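Local structure of chromosome partition protein Smc (Pyrococcus furiosus, 3KTA) at residues 63-66 with 67-71; 75-78 with 79-83; 100-103 with 104-108. The protein is probably required for chromosome condensation and partitioning, this chain being the C-terminal part of its ABC-type ATPase head. One frame throughout, in Å; residues are numbered along the deposited sequence.

Overall arrangement
Read from the N terminus, the three contacts are local and come in series, with none nested or crossed. Contact 1 ends the loop that follows strand 48-53 and starts helix 67-84. Contact 2 lies further along that same helix, its centre about 17 Å from that of contact 1, where the helix is buried against helices 4-27 and 101-114 and against the other Smc chain. After strand 89-93, contact 3 opens helix 101-114, the helix of a beta-alpha-beta unit completed by strand 119-123. Contacts 2 and 3 meet directly, L75 CD1 packing on V107 CG2 at 3.9 Å; contacts 1 and 3 stay about 7 Å apart at their nearest atoms.

Contact 1. Residues 63-66 with 67-71; sequences EAMS and GGEKA
S66 and E69 exchange two hydrogen bonds, each side chain accepting from the other's backbone. The amide N of E69 gives its hydrogen to S66 OG at 3.0 Å, and the amide N of S66 gives its own to E69 OE1 at 2.9 Å, with an N-H...O angle of 165°. This second donor reaches the carboxylate on its anti side, some 30° out of plane. The same OE1 also takes a salt bridge from K60, which leaves the carboxylate gripped from two parts of the chain. S66 OG can serve the helix because it sits between the backbone N and the carbonyl carbon (chi1 70°), facing the first turn. S66 O closes that turn by accepting from K70 N at 2.9 Å.

Reciprocal bonding of this kind is a capping box, with S66 as the N-cap of helix 67-84. Residues S66-E69, SGGE, match the signature motif of ABC ATPases (LSGGQ, in SMC proteins LSGGE), the segment that in relatives faces the nucleotide of the partner head. With E69 replaced by an alanine, the carboxylate is gone, and the S66 amide and K60 would probably be left without their common acceptor, the incoming loop less firmly held.

Packing spreads outward from the box. The OG of S66 rests on E69 CG at 3.2 Å, while OE1 of E69 also lies 3.3 Å from M65 CA. Selenomethionine M65 is buried, its extended side chain running obliquely across that of E69, with SE 3.9 Å from E69 O. The aliphatic part of K70 lies alongside M65: CG is 3.8 Å from M65 CB, and the bent end carries NZ to a hydrogen bond with I62 O. K70 also packs on T149 of the other Smc chain.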
ATOM      1  N   GLU B  63      -6.075  -2.265  22.909  1.00 33.31           N
ATOM      2  CA  GLU B  63      -7.183  -1.335  23.138  1.00 29.02           C
ATOM      3  C   GLU B  63      -6.755  -0.083  23.905  1.00 28.42           C
ATOM      4  O   GLU B  63      -7.388   0.973  23.799  1.00 26.01           O
ATOM      5  CB  GLU B  63      -8.328  -2.039  23.885  1.00 27.89           C
ATOM      6  CG  GLU B  63      -8.883  -3.265  23.185  1.00 30.81           C
ATOM      7  CD  GLU B  63      -8.157  -4.545  23.553  0.51 34.00           C
ATOM      8  OE1 GLU B  63      -7.219  -4.493  24.376  1.00 33.74           O
ATOM      9  OE2 GLU B  63      -8.530  -5.610  23.019  0.88 37.09           O
ATOM     10  N   ALA B  64      -5.682  -0.194  24.679  1.00 26.47           N
ATOM     11  CA  ALA B  64      -5.207   0.931  25.470  1.00 27.19           C
ATOM     12  C   ALA B  64      -4.105   1.707  24.752  1.00 23.73           C
ATOM     13  O   ALA B  64      -3.592   2.694  25.273  1.00 28.80           O
ATOM     14  CB  ALA B  64      -4.725   0.453  26.836  1.00 27.50           C
HETATM   15  N   MSE B  65      -3.732   1.251  23.557  1.00 26.57           N
HETATM   16  CA  MSE B  65      -2.689   1.924  22.796  1.00 23.03           C
HETATM   17  C   MSE B  65      -3.193   3.218  22.181  1.00 21.98           C
HETATM   18  O   MSE B  65      -4.356   3.324  21.813  1.00 24.77           O
HETATM   19  CB  MSE B  65      -2.190   1.024  21.673  1.00 23.75           C
HETATM   20  CG  MSE B  65      -1.192  -0.004  22.106  1.00 24.96           C
HETATM   21 SE   MSE B  65      -0.579  -0.951  20.509  0.76 23.46          SE
HETATM   22  CE  MSE B  65       0.681  -2.152  21.379  1.00 28.24           C
ATOM     23  N   SER B  66      -2.289   4.182  22.054  1.00 23.13           N
ATOM     24  CA  SER B  66      -2.540   5.401  21.308  1.00 23.94           C
ATOM     25  C   SER B  66      -2.567   5.106  19.815  1.00 25.24           C
ATOM     26  O   SER B  66      -2.161   4.028  19.380  1.00 19.84           O
ATOM     27  CB  SER B  66      -1.419   6.398  21.570  1.00 26.44           C
ATOM     28  OG  SER B  66      -0.206   5.962  20.969  1.00 26.63           O
ATOM     29  N   GLY B  67      -3.030   6.075  19.029  1.00 22.33           N
ATOM     30  CA  GLY B  67      -3.060   5.919  17.589  1.00 22.86           C
ATOM     31  C   GLY B  67      -1.667   5.637  17.061  1.00 19.42           C
ATOM     32  O   GLY B  67      -1.480   4.773  16.201  1.00 21.58           O
ATOM     33  N   GLY B  68      -0.691   6.372  17.580  1.00 19.03           N
ATOM     34  CA  GLY B  68       0.694   6.201  17.175  1.00 22.43           C
ATOM     35  C   GLY B  68       1.229   4.822  17.520  1.00 20.72           C
ATOM     36  O   GLY B  68       1.904   4.184  16.714  1.00 18.05           O
ATOM     37  N   GLU B  69       0.935   4.363  18.729  1.00 18.08           N
ATOM     38  CA  GLU B  69       1.362   3.034  19.153  1.00 19.58           C
ATOM     39  C   GLU B  69       0.762   1.944  18.262  1.00 18.18           C
ATOM     40  O   GLU B  69       1.460   1.001  17.863  1.00 15.98           O
ATOM     41  CB  GLU B  69       1.006   2.807  20.628  1.00 23.13           C
ATOM     42  CG  GLU B  69       1.896   3.616  21.559  1.00 23.47           C
ATOM     43  CD  GLU B  69       1.445   3.590  23.003  0.91 27.38           C
ATOM     44  OE1 GLU B  69       0.250   3.334  23.259  1.00 26.80           O
ATOM     45  OE2 GLU B  69       2.301   3.830  23.880  0.60 27.97           O
ATOM     46  N   LYS B  70      -0.523   2.070  17.942  1.00 18.00           N
ATOM     47  CA  LYS B  70      -1.172   1.113  17.043  1.00 15.83           C
ATOM     48  C   LYS B  70      -0.511   1.080  15.664  1.00 15.98           C
ATOM     49  O   LYS B  70      -0.285  -0.016  15.095  1.00 14.20           O
ATOM     50  CB  LYS B  70      -2.662   1.432  16.893  1.00 16.99           C
ATOM     51  CG  LYS B  70      -3.480   1.165  18.144  1.00 23.11           C
ATOM     52  CD  LYS B  70      -4.886   1.723  17.964  1.00 25.39           C
ATOM     53  CE  LYS B  70      -5.709   1.629  19.238  1.00 27.12           C
ATOM     54  NZ  LYS B  70      -6.006   0.210  19.516  1.00 32.22           N
ATOM     55  N   ALA B  71      -0.192   2.263  15.134  1.00 15.10           N
ATOM     56  CA  ALA B  71       0.409   2.381  13.802  1.00 14.39           C
ATOM     57  C   ALA B  71       1.775   1.734  13.792  1.00 14.02           C
ATOM     58  O   ALA B  71       2.095   0.978  12.885  1.00 12.59           O
ATOM     59  CB  ALA B  71       0.518   3.839  13.377  1.00 16.73           C
TER

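Contact 2. Residues 75-78 with 79-83; sequences LAFV and FAIQK
F79 N, I81 N and Q82 N donate to L75 O, F77 O and V78 O in regular i to i+4 hydrogen bonds through this middle part of helix 67-84, the first nearly straight at 170°, while A80 N serves A76 O and, weakly, F77 O.

On this scaffold the side chains one turn apart pair up. F77 and I81 form a CH-pi contact, with the methyl CD1 of I81 over one ring face at 4.2 Å from the centroid and 24° off the ring normal. The methyl is displaced toward the rim, where F77 CE2 is its nearest ring atom at 3.8 Å. Two different first torsions bring this about: F77 throws its ring anti to the backbone N (chi1 -175°), whereas I81 holds CG1 anti to its carbonyl carbon; the two side chains cross at a slant and CD1 ends over the ring face.

L75 and F79 behave differently. Their side chains lie side by side and point the same way, and L75 CD2 touches F79 CE2 at 4.1 Å. The ring of F79 turns its edge to the backbone, with L75 O in the ring plane 3.2 Å from CD2.

The helix is clad by different neighbours: F79 packs on I23 of helix 4-27 and on L110 and I111 of helix 101-114, while F77 meets R159, V78 meets F151 and I81 meets Y140 of the other Smc chain. The side-chain NE2 of Q82 hydrogen-bonds to S118 OG. Because the carbonyls named here are taken up by backbone amides, the side chains from L75 to I81 can all be apolar, and polar groups return only with Q82 and K83, consistent with a helix buried where the two halves of the ATPase head are joined.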
ATOM      1  N   LEU B  75       2.884  -1.398  11.622  1.00 13.07           N
ATOM      2  CA  LEU B  75       3.992  -1.249  10.678  1.00 12.71           C
ATOM      3  C   LEU B  75       5.081  -2.294  10.910  1.00 12.26           C
ATOM      4  O   LEU B  75       5.639  -2.860   9.962  1.00 12.31           O
ATOM      5  CB  LEU B  75       4.559   0.167  10.722  1.00 12.68           C
ATOM      6  CG  LEU B  75       3.667   1.185  10.016  1.00 12.44           C
ATOM      7  CD1 LEU B  75       4.049   2.605  10.384  1.00 16.88           C
ATOM      8  CD2 LEU B  75       3.725   0.982   8.500  1.00 15.29           C
ATOM      9  N   ALA B  76       5.376  -2.567  12.171  1.00 10.07           N
ATOM     10  CA  ALA B  76       6.375  -3.584  12.485  1.00 11.56           C
ATOM     11  C   ALA B  76       5.936  -4.933  11.937  1.00 12.07           C
ATOM     12  O   ALA B  76       6.746  -5.709  11.461  1.00 13.58           O
ATOM     13  CB  ALA B  76       6.606  -3.663  13.993  1.00 12.87           C
ATOM     14  N   PHE B  77       4.632  -5.201  11.980  1.00 12.34           N
ATOM     15  CA  PHE B  77       4.114  -6.449  11.450  1.00 13.24           C
ATOM     16  C   PHE B  77       4.235  -6.533   9.923  1.00 13.47           C
ATOM     17  O   PHE B  77       4.692  -7.541   9.374  1.00 12.26           O
ATOM     18  CB  PHE B  77       2.653  -6.616  11.899  1.00 12.48           C
ATOM     19  CG  PHE B  77       2.044  -7.922  11.513  1.00 13.01           C
ATOM     20  CD1 PHE B  77       2.514  -9.112  12.040  1.00 16.45           C
ATOM     21  CD2 PHE B  77       0.974  -7.957  10.631  1.00 17.80           C
ATOM     22  CE1 PHE B  77       1.951 -10.317  11.684  1.00 20.20           C
ATOM     23  CE2 PHE B  77       0.400  -9.169  10.274  1.00 18.24           C
ATOM     24  CZ  PHE B  77       0.886 -10.348  10.809  1.00 18.99           C
ATOM     25  N   VAL B  78       3.839  -5.472   9.237  1.00 11.56           N
ATOM     26  CA  VAL B  78       3.914  -5.432   7.777  1.00 12.07           C
ATOM     27  C   VAL B  78       5.358  -5.637   7.326  1.00 12.05           C
ATOM     28  O   VAL B  78       5.652  -6.440   6.423  1.00 12.90           O
ATOM     29  CB  VAL B  78       3.409  -4.085   7.234  1.00 14.66           C
ATOM     30  CG1 VAL B  78       3.743  -3.945   5.720  1.00 13.71           C
ATOM     31  CG2 VAL B  78       1.916  -3.942   7.475  1.00 14.23           C
ATOM     32  N   PHE B  79       6.260  -4.904   7.966  1.00 12.46           N
ATOM     33  CA  PHE B  79       7.675  -5.001   7.614  1.00 12.82           C
ATOM     34  C   PHE B  79       8.341  -6.320   8.004  1.00 13.68           C
ATOM     35  O   PHE B  79       9.309  -6.730   7.356  1.00 12.26           O
ATOM     36  CB  PHE B  79       8.434  -3.762   8.099  1.00 12.44           C
ATOM     37  CG  PHE B  79       8.228  -2.571   7.203  1.00 14.78           C
ATOM     38  CD1 PHE B  79       9.036  -2.394   6.086  1.00 15.58           C
ATOM     39  CD2 PHE B  79       7.195  -1.692   7.413  1.00 19.89           C
ATOM     40  CE1 PHE B  79       8.852  -1.328   5.228  1.00 17.08           C
ATOM     41  CE2 PHE B  79       6.992  -0.618   6.549  1.00 19.45           C
ATOM     42  CZ  PHE B  79       7.832  -0.441   5.453  1.00 18.08           C
ATOM     43  N   ALA B  80       7.811  -6.995   9.032  1.00 11.84           N
ATOM     44  CA  ALA B  80       8.298  -8.319   9.428  1.00 12.73           C
ATOM     45  C   ALA B  80       8.008  -9.325   8.319  1.00 11.34           C
ATOM     46  O   ALA B  80       8.837 -10.176   7.991  1.00 12.56           O
ATOM     47  CB  ALA B  80       7.628  -8.767  10.759  1.00 11.74           C
ATOM     48  N   ILE B  81       6.816  -9.219   7.738  1.00 10.41           N
ATOM     49  CA  ILE B  81       6.468 -10.032   6.593  1.00 11.57           C
ATOM     50  C   ILE B  81       7.342  -9.658   5.389  1.00 11.86           C
ATOM     51  O   ILE B  81       7.872 -10.523   4.705  1.00 13.14           O
ATOM     52  CB  ILE B  81       4.975  -9.861   6.241  1.00 13.76           C
ATOM     53  CG1 ILE B  81       4.120 -10.307   7.424  1.00 13.94           C
ATOM     54  CG2 ILE B  81       4.623 -10.684   5.012  1.00 15.47           C
ATOM     55  CD1 ILE B  81       2.623 -10.017   7.250  1.00 16.99           C
ATOM     56  N   GLN B  82       7.474  -8.362   5.132  1.00 13.52           N
ATOM     57  CA  GLN B  82       8.207  -7.908   3.954  1.00 12.71           C
ATOM     58  C   GLN B  82       9.633  -8.441   3.965  1.00 13.24           C
ATOM     59  O   GLN B  82      10.174  -8.814   2.925  1.00 12.97           O
ATOM     60  CB  GLN B  82       8.212  -6.374   3.887  1.00 11.03           C
ATOM     61  CG  GLN B  82       8.735  -5.812   2.556  1.00 12.58           C
ATOM     62  CD  GLN B  82      10.235  -5.658   2.530  1.00 13.79           C
ATOM     63  OE1 GLN B  82      10.901  -5.643   3.575  1.00 14.45           O
ATOM     64  NE2 GLN B  82      10.785  -5.520   1.326  1.00 13.08           N
ATOM     65  N   LYS B  83      10.255  -8.447   5.140  1.00 12.04           N
ATOM     66  CA  LYS B  83      11.644  -8.893   5.254  1.00 11.78           C
ATOM     67  C   LYS B  83      11.759 -10.376   4.883  1.00 14.15           C
ATOM     68  O   LYS B  83      12.726 -10.792   4.225  1.00 15.32           O
ATOM     69  CB  LYS B  83      12.194  -8.629   6.663  1.00 15.03           C
ATOM     70  CG  LYS B  83      13.624  -9.170   6.888  1.00 17.02           C
ATOM     71  CD  LYS B  83      14.229  -8.625   8.181  1.00 20.79           C
ATOM     72  CE  LYS B  83      15.601  -9.254   8.474  1.00 25.39           C
ATOM     73  NZ  LYS B  83      15.488 -10.742   8.633  1.00 27.17           N
TER

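Contact 3. Residues 100-103 with 104-108; sequences DDAN and VKRVA
The contact between D100-N103 and V104-A108 is a local one at the start of helix 101-114, the helix that links strands 89-93 and 119-123 in a beta-alpha-beta unit. D100 is its N-cap: OD1 accepts the amide hydrogen of N103 at 3.0 Å, nearly along the C-O axis, and a weak bond from N103 ND2 reaches the same oxygen. The main chain takes over at once, V104 N bonding to D100 O at 3.0 Å and K105 N to D101 O at 2.9 Å.

N103 carries the polar contact outward. Its OD1 receives a hydrogen bond of 2.8 Å from R106 NH2, but the donor stands well above the carbonyl plane of the amide, 68° out of it. Amide and guanidinium are almost perpendicular, their planes 87° apart. The arginine folds back to reach this point through a bend at chi3 (-76°), which also lays one guanidinium face over A102 O, 3.6 Å from CZ. NE of R106 hydrogen-bonds to L27 O, so the group is fixed at two places.

N103 thus joins the cap to the arginine, weakly through ND2 to D100 and firmly through OD1 to R106. D100 OD1 and R106 NH2 stand 5.3 Å apart, not in contact. D101 instead makes a salt bridge to R126, and K105 one to D109.

V104 sets CG2 against the backbone at D100 O, 3.3 Å away. The buried flank is apolar: V104 packs on V128 and M129 of helix 127-130, V107 on L72 and L75 of helix 67-84. The loop ending in L99 and D100 fits the D-loop, which in ABC ATPases follows Walker B (here LFDE, its glutamate E94 in the AP5 pocket) and leads into this helix, capped by D100.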
ATOM      1  N   ASP B 100       4.874  11.207  15.612  1.00 16.18           N
ATOM      2  CA  ASP B 100       5.720  12.390  15.660  1.00 18.94           C
ATOM      3  C   ASP B 100       6.899  12.254  14.691  1.00 16.26           C
ATOM      4  O   ASP B 100       7.102  11.195  14.089  1.00 16.14           O
ATOM      5  CB  ASP B 100       6.148  12.723  17.106  1.00 20.27           C
ATOM      6  CG  ASP B 100       7.129  11.717  17.706  0.86 21.32           C
ATOM      7  OD1 ASP B 100       7.587  10.782  17.022  0.94 18.22           O
ATOM      8  OD2 ASP B 100       7.462  11.884  18.903  0.90 25.50           O
ATOM      9  N   ASP B 101       7.662  13.322  14.500  1.00 16.60           N
ATOM     10  CA  ASP B 101       8.761  13.266  13.536  1.00 15.97           C
ATOM     11  C   ASP B 101       9.784  12.168  13.828  1.00 15.46           C
ATOM     12  O   ASP B 101      10.304  11.544  12.906  1.00 15.68           O
ATOM     13  CB  ASP B 101       9.482  14.612  13.445  1.00 16.25           C
ATOM     14  CG  ASP B 101       8.741  15.631  12.590  0.80 21.57           C
ATOM     15  OD1 ASP B 101       7.629  15.347  12.091  1.00 19.35           O
ATOM     16  OD2 ASP B 101       9.296  16.738  12.412  0.87 21.42           O
ATOM     17  N   ALA B 102      10.088  11.935  15.104  1.00 14.78           N
ATOM     18  CA  ALA B 102      11.090  10.949  15.463  1.00 16.45           C
ATOM     19  C   ALA B 102      10.683   9.577  14.953  1.00 14.83           C
ATOM     20  O   ALA B 102      11.487   8.846  14.394  1.00 15.19           O
ATOM     21  CB  ALA B 102      11.282  10.900  16.972  1.00 18.88           C
ATOM     22  N   ASN B 103       9.419   9.242  15.163  1.00 15.70           N
ATOM     23  CA  ASN B 103       8.908   7.957  14.718  1.00 13.77           C
ATOM     24  C   ASN B 103       8.733   7.849  13.208  1.00 13.58           C
ATOM     25  O   ASN B 103       9.035   6.801  12.615  1.00 13.84           O
ATOM     26  CB  ASN B 103       7.602   7.649  15.443  1.00 14.70           C
ATOM     27  CG  ASN B 103       7.839   7.181  16.863  1.00 18.09           C
ATOM     28  OD1 ASN B 103       8.512   6.179  17.083  1.00 19.67           O
ATOM     29  ND2 ASN B 103       7.303   7.916  17.834  1.00 24.26           N
ATOM     30  N   VAL B 104       8.237   8.908  12.585  1.00 13.90           N
ATOM     31  CA  VAL B 104       8.144   8.910  11.119  1.00 14.08           C
ATOM     32  C   VAL B 104       9.523   8.700  10.470  1.00 13.18           C
ATOM     33  O   VAL B 104       9.648   7.935   9.516  1.00 12.47           O
ATOM     34  CB  VAL B 104       7.482  10.200  10.577  1.00 14.90           C
ATOM     35  CG1 VAL B 104       7.523  10.226   9.058  1.00 13.59           C
ATOM     36  CG2 VAL B 104       6.036  10.302  11.067  1.00 16.27           C
ATOM     37  N   LYS B 105      10.565   9.351  10.994  1.00 13.97           N
ATOM     38  CA  LYS B 105      11.902   9.150  10.437  1.00 13.59           C
ATOM     39  C   LYS B 105      12.329   7.686  10.497  1.00 12.05           C
ATOM     40  O   LYS B 105      12.931   7.173   9.548  1.00 14.33           O
ATOM     41  CB  LYS B 105      12.942  10.031  11.155  1.00 15.12           C
ATOM     42  CG  LYS B 105      14.379   9.948  10.602  1.00 17.95           C
ATOM     43  CD  LYS B 105      14.421  10.228   9.101  1.00 18.58           C
ATOM     44  CE  LYS B 105      15.849  10.515   8.600  1.00 20.98           C
ATOM     45  NZ  LYS B 105      16.850   9.512   9.024  1.00 18.59           N
ATOM     46  N   ARG B 106      12.028   7.018  11.608  1.00 13.14           N
ATOM     47  CA  ARG B 106      12.431   5.623  11.752  1.00 13.28           C
ATOM     48  C   ARG B 106      11.669   4.764  10.748  1.00 13.97           C
ATOM     49  O   ARG B 106      12.229   3.833  10.163  1.00 13.47           O
ATOM     50  CB  ARG B 106      12.260   5.124  13.186  1.00 16.11           C
ATOM     51  CG  ARG B 106      13.315   5.754  14.111  1.00 16.68           C
ATOM     52  CD  ARG B 106      13.333   5.120  15.486  1.00 18.78           C
ATOM     53  NE  ARG B 106      12.213   5.559  16.295  1.00 20.73           N
ATOM     54  CZ  ARG B 106      12.249   6.594  17.128  1.00 19.85           C
ATOM     55  NH1 ARG B 106      13.362   7.318  17.258  1.00 20.89           N
ATOM     56  NH2 ARG B 106      11.166   6.907  17.823  1.00 23.24           N
ATOM     57  N   VAL B 107      10.402   5.100  10.538  1.00 11.89           N
ATOM     58  CA  VAL B 107       9.624   4.388   9.513  1.00 11.65           C
ATOM     59  C   VAL B 107      10.202   4.632   8.112  1.00 12.85           C
ATOM     60  O   VAL B 107      10.359   3.689   7.316  1.00 12.00           O
ATOM     61  CB  VAL B 107       8.133   4.753   9.589  1.00 11.22           C
ATOM     62  CG1 VAL B 107       7.354   4.180   8.388  1.00 11.20           C
ATOM     63  CG2 VAL B 107       7.567   4.220  10.878  1.00 14.34           C
ATOM     64  N   ALA B 108      10.531   5.887   7.813  1.00 11.48           N
ATOM     65  CA  ALA B 108      11.112   6.246   6.531  1.00 11.53           C
ATOM     66  C   ALA B 108      12.449   5.531   6.291  1.00 14.50           C
ATOM     67  O   ALA B 108      12.735   5.080   5.177  1.00 12.17           O
ATOM     68  CB  ALA B 108      11.285   7.764   6.440  1.00 12.73           C
TER